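Local coordinates for protein DR2417 (Deinococcus radiodurans, PDB 4XWW) that probably degrades and matures RNA as a 5'-3' exonuclease, and possibly an endonuclease, of the metallo-beta-lactamase superfamily, working as a homodimer, at residues V103-P109 with D128-Y134; R265-E269 with E290-S295; Q509-A514 with A538-T543. All blocks are in the same frame, centred on the assembly; numbering follows the deposited sequence.

Interaction 1: residues V103-P109 with D128-Y134; sequences VPVYGLP and DLREVTY
Val105 is gripped on both its backbone polar atoms by the edge strand beside it: its N donates to Asp128 O (2.8 Å) and its O accepts from Arg130 N (2.7 Å). Gly107 continues the ladder two residues on, giving its N to Arg130 O and taking Val132 N on its O at 3.0 Å. The two strands, 104-107 and 128-131, are the parallel arms of a beta-alpha-beta unit whose crossover is helix 109-122, at the margin of a metallo-beta-lactamase sheet.

On the face carrying Tyr106 and Arg130, the two side chains run alongside each other, and Arg130 NH1 donates to Tyr106 OH (2.8 Å) in a bent bond, 132° at the hydrogen. Ring and guanidinium stand almost perpendicular, 83° apart. Arg130 is stretched from CG to NE, which carries its guanidinium over the Pro104 ring, whose CB sits against one face, while Arg130 NH2 forms a salt bridge with Asp128 OD2 (3.0 Å). A phenol, a carboxylate and a proline thus all restrain one charged group at the sheet's edge.

On the opposite face, which Glu131 shares, Val105 CG1 meets Leu129 CD2, and Leu129 leans on Leu112 and Val115 of the crossover helix. Beyond the strands, Pro109 CG packs on the carboxylate carbon of Glu131, and Leu108, at the N-cap of that helix, crosses Val132 and Tyr134 at about right angles. Its CD2 methyl lies over the Tyr134 ring, 3.7 Å from the centroid.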
loop_
_atom_site.group_PDB
_atom_site.type_symbol
_atom_site.label_atom_id
_atom_site.label_comp_id
_atom_site.label_asym_id
_atom_site.label_seq_id
_atom_site.Cartn_x
_atom_site.Cartn_y
_atom_site.Cartn_z
ATOM N N VAL A 103 37.624 11.276 -8.006
ATOM C CA VAL A 103 38.390 10.107 -7.579
ATOM C C VAL A 103 38.103 8.965 -8.550
ATOM O O VAL A 103 37.106 9.000 -9.280
ATOM C CB VAL A 103 38.024 9.678 -6.120
ATOM C CG1 VAL A 103 38.310 10.811 -5.139
ATOM C CG2 VAL A 103 36.542 9.223 -6.023
ATOM N N PRO A 104 38.970 7.940 -8.567
ATOM C CA PRO A 104 38.671 6.833 -9.479
ATOM C C PRO A 104 37.390 6.070 -9.101
ATOM O O PRO A 104 37.136 5.780 -7.922
ATOM C CB PRO A 104 39.925 5.940 -9.367
ATOM C CG PRO A 104 41.026 6.896 -8.950
ATOM C CD PRO A 104 40.330 7.833 -7.999
ATOM N N VAL A 105 36.574 5.789 -10.119
ATOM C CA VAL A 105 35.298 5.103 -9.955
ATOM C C VAL A 105 35.279 3.838 -10.812
ATOM O O VAL A 105 35.304 3.916 -12.038
ATOM C CB VAL A 105 34.127 6.021 -10.352
ATOM C CG1 VAL A 105 32.788 5.331 -10.161
ATOM C CG2 VAL A 105 34.183 7.336 -9.564
ATOM N N TYR A 106 35.238 2.682 -10.159
ATOM C CA TYR A 106 35.346 1.394 -10.845
ATOM C C TYR A 106 34.016 0.676 -11.016
ATOM O O TYR A 106 33.216 0.607 -10.081
ATOM C CB TYR A 106 36.300 0.475 -10.083
ATOM C CG TYR A 106 37.719 1.000 -10.077
ATOM C CD1 TYR A 106 38.609 0.670 -11.096
ATOM C CD2 TYR A 106 38.158 1.847 -9.070
ATOM C CE1 TYR A 106 39.910 1.165 -11.096
ATOM C CE2 TYR A 106 39.454 2.349 -9.069
ATOM C CZ TYR A 106 40.323 2.008 -10.086
ATOM O OH TYR A 106 41.618 2.501 -10.078
ATOM N N GLY A 107 33.776 0.127 -12.202
ATOM C CA GLY A 107 32.579 -0.680 -12.380
ATOM C C GLY A 107 32.562 -1.436 -13.693
ATOM O O GLY A 107 33.384 -1.184 -14.562
ATOM N N LEU A 108 31.600 -2.345 -13.855
ATOM C CA LEU A 108 31.509 -3.115 -15.104
ATOM C C LEU A 108 30.827 -2.300 -16.225
ATOM O O LEU A 108 30.233 -1.260 -15.950
ATOM C CB LEU A 108 30.795 -4.442 -14.835
ATOM C CG LEU A 108 31.789 -5.454 -14.262
ATOM C CD1 LEU A 108 31.716 -5.497 -12.753
ATOM C CD2 LEU A 108 31.608 -6.844 -14.870
ATOM N N PRO A 109 30.947 -2.741 -17.494
ATOM C CA PRO A 109 30.557 -1.843 -18.594
ATOM C C PRO A 109 29.104 -1.324 -18.582
ATOM O O PRO A 109 28.929 -0.136 -18.848
ATOM C CB PRO A 109 30.796 -2.704 -19.837
ATOM C CG PRO A 109 31.846 -3.646 -19.434
ATOM C CD PRO A 109 31.568 -3.976 -18.006
ATOM N N ASP A 128 35.998 10.293 -13.227
ATOM C CA ASP A 128 36.998 9.304 -13.603
ATOM C C ASP A 128 36.426 7.884 -13.561
ATOM O O ASP A 128 36.700 7.122 -12.630
ATOM C CB ASP A 128 38.194 9.446 -12.663
ATOM C CG ASP A 128 39.399 8.650 -13.105
ATOM O OD1 ASP A 128 39.359 7.988 -14.157
ATOM O OD2 ASP A 128 40.398 8.716 -12.374
ATOM N N LEU A 129 35.623 7.537 -14.568
ATOM C CA LEU A 129 35.085 6.184 -14.675
ATOM C C LEU A 129 36.104 5.201 -15.271
ATOM O O LEU A 129 36.687 5.451 -16.329
ATOM C CB LEU A 129 33.789 6.187 -15.508
ATOM C CG LEU A 129 32.659 7.103 -15.020
ATOM C CD1 LEU A 129 31.416 7.041 -15.936
ATOM C CD2 LEU A 129 32.248 6.699 -13.631
ATOM N N ARG A 130 36.316 4.092 -14.567
ATOM C CA ARG A 130 37.271 3.066 -14.960
ATOM C C ARG A 130 36.633 1.688 -15.045
ATOM O O ARG A 130 36.155 1.138 -14.055
ATOM C CB ARG A 130 38.440 3.032 -13.981
ATOM C CG ARG A 130 39.200 4.324 -13.935
ATOM C CD ARG A 130 40.272 4.276 -12.877
ATOM N NE ARG A 130 40.987 5.540 -12.789
ATOM C CZ ARG A 130 42.140 5.703 -12.158
ATOM N NH1 ARG A 130 42.724 4.670 -11.558
ATOM N NH2 ARG A 130 42.708 6.894 -12.124
ATOM N N GLU A 131 36.651 1.124 -16.242
ATOM C CA GLU A 131 36.019 -0.161 -16.487
ATOM C C GLU A 131 36.805 -1.329 -15.898
ATOM O O GLU A 131 38.036 -1.405 -16.034
ATOM C CB GLU A 131 35.835 -0.360 -17.990
ATOM C CG GLU A 131 35.068 -1.609 -18.351
ATOM C CD GLU A 131 34.888 -1.759 -19.847
ATOM O OE1 GLU A 131 34.292 -0.851 -20.467
ATOM O OE2 GLU A 131 35.351 -2.778 -20.398
ATOM N N VAL A 132 36.084 -2.245 -15.257
ATOM C CA VAL A 132 36.658 -3.512 -14.844
ATOM C C VAL A 132 35.859 -4.658 -15.437
ATOM O O VAL A 132 34.810 -4.460 -16.049
ATOM C CB VAL A 132 36.706 -3.665 -13.308
ATOM C CG1 VAL A 132 37.666 -2.655 -12.686
ATOM C CG2 VAL A 132 35.301 -3.561 -12.685
ATOM N N THR A 133 36.345 -5.871 -15.248
ATOM C CA THR A 133 35.506 -7.029 -15.513
ATOM C C THR A 133 35.756 -8.065 -14.430
ATOM O O THR A 133 36.598 -7.860 -13.570
ATOM C CB THR A 133 35.758 -7.626 -16.892
ATOM O OG1 THR A 133 34.742 -8.601 -17.176
ATOM C CG2 THR A 133 37.128 -8.279 -16.935
ATOM N N TYR A 134 34.990 -9.151 -14.446
ATOM C CA TYR A 134 35.112 -10.157 -13.401
ATOM C C TYR A 134 36.543 -10.668 -13.322
ATOM O O TYR A 134 37.160 -10.978 -14.348
ATOM C CB TYR A 134 34.153 -11.307 -13.650
ATOM C CG TYR A 134 32.734 -10.845 -13.814
ATOM C CD1 TYR A 134 32.090 -10.143 -12.796
ATOM C CD2 TYR A 134 32.042 -11.088 -14.981
ATOM C CE1 TYR A 134 30.787 -9.711 -12.942
ATOM C CE2 TYR A 134 30.744 -10.655 -15.137
ATOM C CZ TYR A 134 30.124 -9.973 -14.111
ATOM O OH TYR A 134 28.842 -9.538 -14.268
HETATM O O HOH W 1 35.635 10.882 -10.398
#

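Interaction 2: residues R265-E269 with E290-S295; sequences RVVME and EPFLTS
Phe292 and Met268 form the close-packed part of this contact, in which an irregular segment is laid against the edge strand 265-269 of the beta-CASP domain. The CG methylene of Met268 sits over the centre of the Phe292 ring, 3.5 Å from its centroid. A bend at chi2 (-73°) turns SD back so that it approaches the same ring obliquely in a Met-aromatic contact. Beside them Leu293 N donates to Val266 O in an almost straight bond (2.9 Å, 175°), the one direct backbone hydrogen bond between the segments.

At the start of the strand Arg265 is held as closely. Its guanidinium is sandwiched: Leu293 lies over one face and Glu290 OE2 over the other, 3.5 Å from Arg265 NE. In that salt bridge the oxygen sits above the flat group, so the attraction is one of charge and not a directed bond; the other oxygen, Glu290 OE1, is hydrogen-bonded to His260. The directed bond runs in plane, from Arg265 NH2 to Pro291 O (2.9 Å), and a water bridges the same carbonyl to Arg265 NE and Val266 N.

Toward the other end of the strand, at Met268 and Glu269, water replaces direct polar pairing. One molecule joins Met268 N to Leu293 O, whereas two others link Glu269 OE2 with Ser295, one at its OG and one at its N.

Strand 265-269 pairs on its other edge with strand 306-310, the next strand of a parallel sheet. Met268 and Phe292 fit between helices 249-261 and 271-282, touching Ile252, Leu256, Ala277 and Gln281, while Leu293 turns to Leu301.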
loop_
_atom_site.group_PDB
_atom_site.type_symbol
_atom_site.label_atom_id
_atom_site.label_comp_id
_atom_site.label_asym_id
_atom_site.label_seq_id
_atom_site.Cartn_x
_atom_site.Cartn_y
_atom_site.Cartn_z
ATOM N N ARG A 265 6.691 -9.615 -34.044
ATOM C CA ARG A 265 7.663 -8.520 -34.051
ATOM C C ARG A 265 7.484 -7.699 -32.788
ATOM O O ARG A 265 6.399 -7.685 -32.209
ATOM C CB ARG A 265 7.500 -7.633 -35.284
ATOM C CG ARG A 265 7.656 -8.340 -36.639
ATOM C CD ARG A 265 9.047 -8.940 -36.774
ATOM N NE ARG A 265 10.096 -7.921 -36.731
ATOM C CZ ARG A 265 10.551 -7.276 -37.806
ATOM N NH1 ARG A 265 10.054 -7.536 -39.018
ATOM N NH2 ARG A 265 11.505 -6.363 -37.675
ATOM N N VAL A 266 8.542 -7.019 -32.356
ATOM C CA VAL A 266 8.539 -6.392 -31.042
ATOM C C VAL A 266 8.605 -4.867 -31.129
ATOM O O VAL A 266 9.374 -4.309 -31.911
ATOM C CB VAL A 266 9.713 -6.923 -30.198
ATOM C CG1 VAL A 266 9.759 -6.261 -28.814
ATOM C CG2 VAL A 266 9.577 -8.434 -30.041
ATOM N N VAL A 267 7.773 -4.208 -30.326
ATOM C CA VAL A 267 7.815 -2.758 -30.177
ATOM C C VAL A 267 8.246 -2.465 -28.757
ATOM O O VAL A 267 7.650 -2.974 -27.805
ATOM C CB VAL A 267 6.444 -2.073 -30.414
ATOM C CG1 VAL A 267 6.564 -0.562 -30.229
ATOM C CG2 VAL A 267 5.891 -2.371 -31.792
ATOM N N MET A 268 9.283 -1.654 -28.614
ATOM C CA MET A 268 9.710 -1.209 -27.298
ATOM C C MET A 268 9.025 0.122 -27.034
ATOM O O MET A 268 9.206 1.079 -27.785
ATOM C CB MET A 268 11.235 -1.088 -27.225
ATOM C CG MET A 268 11.987 -2.396 -27.521
ATOM S SD MET A 268 11.911 -3.638 -26.207
ATOM C CE MET A 268 13.176 -3.014 -25.086
ATOM N N GLU A 269 8.215 0.172 -25.983
ATOM C CA GLU A 269 7.393 1.344 -25.711
ATOM C C GLU A 269 7.718 1.953 -24.359
ATOM O O GLU A 269 7.713 1.268 -23.342
ATOM C CB GLU A 269 5.907 0.988 -25.759
ATOM C CG GLU A 269 5.324 0.829 -27.141
ATOM C CD GLU A 269 4.910 2.149 -27.766
ATOM O OE1 GLU A 269 4.469 3.069 -27.038
ATOM O OE2 GLU A 269 5.019 2.255 -28.997
ATOM N N GLU A 290 15.481 -9.736 -34.508
ATOM C CA GLU A 290 14.957 -8.903 -35.585
ATOM C C GLU A 290 14.893 -7.475 -35.078
ATOM O O GLU A 290 14.708 -7.257 -33.878
ATOM C CB GLU A 290 13.564 -9.360 -36.036
ATOM C CG GLU A 290 13.505 -10.747 -36.647
ATOM C CD GLU A 290 12.087 -11.151 -37.025
ATOM O OE1 GLU A 290 11.420 -11.840 -36.220
ATOM O OE2 GLU A 290 11.638 -10.777 -38.127
ATOM N N PRO A 291 15.032 -6.499 -35.986
ATOM C CA PRO A 291 14.923 -5.090 -35.588
ATOM C C PRO A 291 13.630 -4.760 -34.835
ATOM O O PRO A 291 12.560 -5.274 -35.191
ATOM C CB PRO A 291 14.964 -4.357 -36.922
ATOM C CG PRO A 291 15.830 -5.248 -37.794
ATOM C CD PRO A 291 15.513 -6.653 -37.379
ATOM N N PHE A 292 13.727 -3.923 -33.803
ATOM C CA PHE A 292 12.529 -3.340 -33.195
ATOM C C PHE A 292 11.702 -2.591 -34.237
ATOM O O PHE A 292 12.253 -1.982 -35.162
ATOM C CB PHE A 292 12.896 -2.375 -32.067
ATOM C CG PHE A 292 13.604 -3.023 -30.920
ATOM C CD1 PHE A 292 13.094 -4.163 -30.320
ATOM C CD2 PHE A 292 14.779 -2.489 -30.441
ATOM C CE1 PHE A 292 13.764 -4.758 -29.253
ATOM C CE2 PHE A 292 15.453 -3.081 -29.380
ATOM C CZ PHE A 292 14.942 -4.214 -28.788
ATOM N N LEU A 293 10.381 -2.635 -34.084
ATOM C CA LEU A 293 9.469 -1.854 -34.917
ATOM C C LEU A 293 8.787 -0.768 -34.090
ATOM O O LEU A 293 8.785 -0.838 -32.863
ATOM C CB LEU A 293 8.405 -2.752 -35.561
ATOM C CG LEU A 293 8.797 -3.800 -36.598
ATOM C CD1 LEU A 293 7.552 -4.484 -37.161
ATOM C CD2 LEU A 293 9.597 -3.174 -37.714
ATOM N N THR A 294 8.208 0.225 -34.760
ATOM C CA THR A 294 7.401 1.228 -34.077
ATOM C C THR A 294 5.952 0.782 -34.042
ATOM O O THR A 294 5.554 -0.127 -34.767
ATOM C CB THR A 294 7.450 2.602 -34.758
ATOM O OG1 THR A 294 6.889 2.498 -36.068
ATOM C CG2 THR A 294 8.878 3.104 -34.854
ATOM N N SER A 295 5.157 1.453 -33.224
ATOM C CA SER A 295 3.746 1.115 -33.112
ATOM C C SER A 295 3.032 1.323 -34.442
ATOM O O SER A 295 2.085 0.609 -34.768
ATOM C CB SER A 295 3.077 1.947 -32.021
ATOM O OG SER A 295 3.108 3.320 -32.351
HETATM O O HOH W 2 10.920 -7.306 -34.054
HETATM O O HOH W 3 10.437 -0.066 -30.900
HETATM O O HOH W 4 3.406 4.274 -29.837
HETATM O O HOH W 5 6.321 2.991 -30.990
#

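Interaction 3: residues Q509-A514 with A538-T543; sequences QIRRVA and AVRRFT
Gln509 opens the contact by bringing its CB obliquely to the Phe542 ring, 3.5 Å from CZ, while its side-chain oxygen OE1 also nears CZ and the amide plane stands 60° from the ring. One residue on, Ile510 divides its branches: CG1 reaches the edge of the same ring in plane, 3.7 Å from Phe542 CE2, and CG2 touches Val539 CG1.

After a turn of helix, Val513 points at the partner helix and shares its methyls between Ala538 and Phe542. Its CG1, anti to the backbone N (chi1 175°), meets Ala538 CB at 3.7 Å, and its CG2 lies over the face of Phe542 in a CH-pi contact, 4.0 Å from the centroid. Ala514 then brings its CB to Val539 CG2 (3.8 Å), where the backbones come nearest.

The axes of these short segments of helices 504-523 and 528-547 come within 9.0 Å, their directions 140° apart, a broadly antiparallel pairing in the C-terminal domain. Both helices pack against strand 479-485, where Ile510 and Val539 touch Leu482; Ile510 also meets Val494, and Val539 Leu553. With aliphatic carbons on one ring face and along its edge and no direct polar bond between the segments, the association rests on shape and the hydrophobic effect.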
loop_
_atom_site.group_PDB
_atom_site.type_symbol
_atom_site.label_atom_id
_atom_site.label_comp_id
_atom_site.label_asym_id
_atom_site.label_seq_id
_atom_site.Cartn_x
_atom_site.Cartn_y
_atom_site.Cartn_z
ATOM N N GLN A 509 -20.855 31.262 10.707
ATOM C CA GLN A 509 -20.708 30.822 12.092
ATOM C C GLN A 509 -19.252 30.869 12.535
ATOM O O GLN A 509 -18.947 31.262 13.661
ATOM C CB GLN A 509 -21.250 29.406 12.277
ATOM C CG GLN A 509 -22.734 29.253 12.028
ATOM C CD GLN A 509 -23.201 27.831 12.268
ATOM O OE1 GLN A 509 -23.079 27.308 13.376
ATOM N NE2 GLN A 509 -23.720 27.190 11.226
ATOM N N ILE A 510 -18.359 30.448 11.648
ATOM C CA ILE A 510 -16.926 30.506 11.910
ATOM C C ILE A 510 -16.469 31.950 12.157
ATOM O O ILE A 510 -15.676 32.216 13.064
ATOM C CB ILE A 510 -16.128 29.893 10.744
ATOM C CG1 ILE A 510 -16.406 28.388 10.650
ATOM C CG2 ILE A 510 -14.643 30.145 10.916
ATOM C CD1 ILE A 510 -15.818 27.725 9.419
ATOM N N ARG A 511 -16.991 32.879 11.359
ATOM C CA ARG A 511 -16.692 34.299 11.525
ATOM C C ARG A 511 -16.995 34.809 12.928
ATOM O O ARG A 511 -16.152 35.459 13.545
ATOM C CB ARG A 511 -17.482 35.138 10.519
ATOM C CG ARG A 511 -16.757 35.435 9.225
ATOM C CD ARG A 511 -17.375 36.650 8.556
ATOM N NE ARG A 511 -18.066 36.318 7.317
ATOM C CZ ARG A 511 -17.531 36.446 6.107
ATOM N NH1 ARG A 511 -18.237 36.122 5.032
ATOM N NH2 ARG A 511 -16.293 36.900 5.969
ATOM N N ARG A 512 -18.198 34.513 13.423
ATOM C CA ARG A 512 -18.661 35.062 14.699
ATOM C C ARG A 512 -17.840 34.551 15.875
ATOM O O ARG A 512 -17.586 35.287 16.828
ATOM C CB ARG A 512 -20.145 34.746 14.935
ATOM C CG ARG A 512 -20.443 33.331 15.440
ATOM C CD ARG A 512 -21.730 33.272 16.247
ATOM N NE ARG A 512 -22.656 34.333 15.865
ATOM C CZ ARG A 512 -23.414 34.310 14.773
ATOM N NH1 ARG A 512 -23.358 33.280 13.939
ATOM N NH2 ARG A 512 -24.221 35.329 14.510
ATOM N N VAL A 513 -17.427 33.289 15.806
ATOM C CA VAL A 513 -16.658 32.683 16.880
ATOM C C VAL A 513 -15.280 33.326 16.914
ATOM O O VAL A 513 -14.762 33.668 17.980
ATOM C CB VAL A 513 -16.541 31.156 16.704
ATOM C CG1 VAL A 513 -15.631 30.562 17.764
ATOM C CG2 VAL A 513 -17.924 30.518 16.766
ATOM N N ALA A 514 -14.705 33.509 15.732
ATOM C CA ALA A 514 -13.440 34.211 15.596
ATOM C C ALA A 514 -13.577 35.657 16.059
ATOM O O ALA A 514 -12.764 36.142 16.842
ATOM C CB ALA A 514 -12.959 34.158 14.158
ATOM N N ALA A 538 -10.510 29.567 19.627
ATOM C CA ALA A 538 -11.970 29.536 19.639
ATOM C C ALA A 538 -12.536 28.776 18.438
ATOM O O ALA A 538 -13.446 27.959 18.584
ATOM C CB ALA A 538 -12.525 30.954 19.679
ATOM N N VAL A 539 -11.991 29.042 17.255
ATOM C CA VAL A 539 -12.457 28.393 16.032
ATOM C C VAL A 539 -12.157 26.894 16.038
ATOM O O VAL A 539 -12.984 26.091 15.608
ATOM C CB VAL A 539 -11.831 29.040 14.777
ATOM C CG1 VAL A 539 -12.249 28.293 13.521
ATOM C CG2 VAL A 539 -12.239 30.511 14.683
ATOM N N ARG A 540 -10.978 26.521 16.529
ATOM C CA ARG A 540 -10.614 25.112 16.663
ATOM C C ARG A 540 -11.614 24.378 17.549
ATOM O O ARG A 540 -12.035 23.262 17.244
ATOM C CB ARG A 540 -9.204 24.972 17.240
ATOM C CG ARG A 540 -8.924 23.615 17.877
ATOM C CD ARG A 540 -8.657 22.549 16.833
ATOM N NE ARG A 540 -7.421 22.809 16.099
ATOM C CZ ARG A 540 -7.333 22.841 14.774
ATOM N NH1 ARG A 540 -8.414 22.637 14.030
ATOM N NH2 ARG A 540 -6.164 23.080 14.191
ATOM N N ARG A 541 -11.992 25.026 18.646
ATOM C CA ARG A 541 -12.979 24.480 19.569
ATOM C C ARG A 541 -14.355 24.396 18.920
ATOM O O ARG A 541 -15.091 23.431 19.138
ATOM C CB ARG A 541 -13.051 25.331 20.843
ATOM N N PHE A 542 -14.698 25.404 18.122
ATOM C CA PHE A 542 -16.010 25.459 17.481
ATOM C C PHE A 542 -16.161 24.452 16.347
ATOM O O PHE A 542 -17.170 23.755 16.252
ATOM C CB PHE A 542 -16.291 26.861 16.935
ATOM C CG PHE A 542 -17.403 26.898 15.921
ATOM C CD1 PHE A 542 -18.714 26.635 16.296
ATOM C CD2 PHE A 542 -17.136 27.185 14.591
ATOM C CE1 PHE A 542 -19.742 26.659 15.365
ATOM C CE2 PHE A 542 -18.156 27.216 13.654
ATOM C CZ PHE A 542 -19.465 26.952 14.044
ATOM N N THR A 543 -15.160 24.399 15.477
ATOM C CA THR A 543 -15.241 23.545 14.305
ATOM C C THR A 543 -15.222 22.087 14.734
ATOM O O THR A 543 -15.946 21.269 14.172
ATOM C CB THR A 543 -14.110 23.852 13.315
ATOM O OG1 THR A 543 -14.358 25.121 12.695
ATOM C CG2 THR A 543 -14.043 22.796 12.227
#

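The three contacts follow one another along the chain, each in a different part of the protein: interaction 1 in the metallo-beta-lactamase part, interaction 2 in the beta-CASP domain, interaction 3 in the C-terminal domain. The centres of interactions 1 and 2 are 32 Å apart, with nearest atoms about 17 Å. The Tyr134 side chain in interaction 1 lies about 12 Å from a bound zinc ion and about 8 Å from the side chain of zinc ligand His153; interaction 2 has its nearest atom about 5 Å from the bound nucleic acid. Interaction 3 is remote from the RNA, about 33 Å at nearest atoms, and centred 65 Å from interaction 1, but its Thr543 side chain is about 10 Å from a bound manganese ion.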